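Local coordinates for putative metal binding protein RUMGNA_00854 (PDB 3U7Z) that is of uncharacterised function but binds calcium ions and may belong to the transport proteins, its DUF4430 domain being grouped with the ubiquitin-like families, at residues A[30-33]-A[34-38]. Residues are numbered along the deposited sequence; the frame is centred on the assembly and turned at random.
With CA (calcium ion), chain D.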
loop_
_atom_site.group_PDB
_atom_site.type_symbol
_atom_site.label_atom_id
_atom_site.label_comp_id
_atom_site.label_asym_id
_atom_site.label_seq_id
_atom_site.Cartn_x
_atom_site.Cartn_y
_atom_site.Cartn_z
ATOM N N LYS A 30 5.894 5.056 11.997
ATOM C CA LYS A 30 6.462 3.800 12.309
ATOM C C LYS A 30 5.976 2.805 11.286
ATOM O O LYS A 30 6.734 1.940 10.950
ATOM C CB LYS A 30 6.057 3.366 13.738
ATOM C CG LYS A 30 6.481 1.946 14.173
ATOM C CD LYS A 30 7.972 1.728 14.363
ATOM C CE LYS A 30 8.253 0.369 15.019
ATOM N NZ LYS A 30 9.606 -0.150 14.667
ATOM N N TYR A 31 4.720 2.931 10.816
ATOM C CA TYR A 31 4.097 1.891 9.986
ATOM C C TYR A 31 3.535 2.406 8.692
ATOM O O TYR A 31 3.138 3.536 8.581
ATOM C CB TYR A 31 2.981 1.166 10.753
ATOM C CG TYR A 31 3.530 0.428 11.964
ATOM C CD1 TYR A 31 4.214 -0.765 11.818
ATOM C CD2 TYR A 31 3.380 0.942 13.259
ATOM C CE1 TYR A 31 4.753 -1.468 12.906
ATOM C CE2 TYR A 31 3.909 0.245 14.376
ATOM C CZ TYR A 31 4.595 -0.945 14.180
ATOM O OH TYR A 31 5.101 -1.615 15.258
ATOM N N LEU A 32 3.497 1.505 7.712
ATOM C CA LEU A 32 3.144 1.899 6.363
ATOM C C LEU A 32 1.727 2.406 6.276
ATOM O O LEU A 32 1.466 3.345 5.595
ATOM C CB LEU A 32 3.317 0.737 5.372
ATOM C CG LEU A 32 2.944 0.991 3.887
ATOM C CD1 LEU A 32 3.796 2.128 3.318
ATOM C CD2 LEU A 32 3.083 -0.308 3.107
ATOM N N GLY A 33 0.818 1.805 7.041
ATOM C CA GLY A 33 -0.583 2.283 6.966
ATOM C C GLY A 33 -0.756 3.738 7.368
ATOM O O GLY A 33 -1.571 4.463 6.757
ATOM N N GLU A 34 0.027 4.175 8.375
ATOM C CA GLU A 34 -0.004 5.553 8.849
ATOM C C GLU A 34 0.461 6.487 7.719
ATOM O O GLU A 34 -0.140 7.564 7.475
ATOM C CB GLU A 34 0.878 5.700 10.119
ATOM C CG GLU A 34 1.043 7.129 10.605
ATOM C CD GLU A 34 2.007 7.264 11.790
ATOM O OE1 GLU A 34 2.490 6.241 12.321
ATOM O OE2 GLU A 34 2.285 8.425 12.185
ATOM N N VAL A 35 1.488 6.059 7.001
ATOM C CA VAL A 35 1.988 6.835 5.895
ATOM C C VAL A 35 0.940 6.964 4.796
ATOM O O VAL A 35 0.672 8.060 4.307
ATOM C CB VAL A 35 3.277 6.235 5.279
ATOM C CG1 VAL A 35 3.742 7.158 4.174
ATOM C CG2 VAL A 35 4.397 5.960 6.322
ATOM N N LEU A 36 0.334 5.834 4.451
ATOM C CA LEU A 36 -0.646 5.827 3.349
ATOM C C LEU A 36 -1.839 6.703 3.693
ATOM O O LEU A 36 -2.352 7.506 2.856
ATOM C CB LEU A 36 -1.073 4.405 3.098
ATOM C CG LEU A 36 -0.006 3.406 2.635
ATOM C CD1 LEU A 36 -0.499 1.940 2.568
ATOM C CD2 LEU A 36 0.566 3.853 1.307
ATOM N N GLU A 37 -2.273 6.617 4.957
ATOM C CA GLU A 37 -3.471 7.359 5.373
ATOM C C GLU A 37 -3.205 8.826 5.661
ATOM O O GLU A 37 -4.146 9.599 5.648
ATOM C CB GLU A 37 -4.226 6.702 6.540
ATOM C CG GLU A 37 -5.027 5.496 6.068
ATOM C CD GLU A 37 -6.287 5.844 5.263
ATOM O OE1 GLU A 37 -6.442 6.982 4.744
ATOM O OE2 GLU A 37 -7.168 4.967 5.149
ATOM N N SER A 38 -1.923 9.220 5.734
ATOM C CA SER A 38 -1.587 10.602 6.003
ATOM C C SER A 38 -2.124 11.538 4.961
ATOM O O SER A 38 -2.461 12.695 5.259
ATOM C CB SER A 38 -0.080 10.780 6.234
ATOM O OG SER A 38 0.689 10.591 5.075
HETATM CA CA CA D . -8.709 6.448 3.802
#
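Just after K30, whose CG lies over one face of the Y31 ring toward the rim, Y31 O takes two weak hydrogen bonds, from E34 N and from V35 N (3.4 Å). Y31 is the N-cap of helix 32-38, and V35 CG2 rests against the same oxygen. The i to i+4 bonds thus begin weakly at Y31 and become firm at L32, where L36 N gives a nearly straight 3.0 Å bond to L32 O. One turn apart, the two leucine side chains cross at an angle, L32 CG against L36 CD1 at 3.8 Å, while L36 CG, anti to its own carbonyl carbon (chi1 -63°), sits 3.3 Å from L32 O. With an alanine in place of L36, the L32 side chain would probably lose its packing partner one turn on. G33 O accepts from E37 N at 2.9 Å, and CB and CG of E37 pass beside that oxygen. Beyond them the bent chain of E37 presents its carboxylate to a calcium ion, both OE1 and OE2 binding at 2.5 Å; N40, V42 and D43 complete the protein ligands. This short helix packs against a face of the mixed sheet, consistent with the ubiquitin-like clan to which the family is assigned: L32 packs on F93 and L36 on L95 of strand 92-99, L36 also reaches V11 and V35 reaches I9 of strand 7-14, and V35 touches F25 and T27 of strand 20-27.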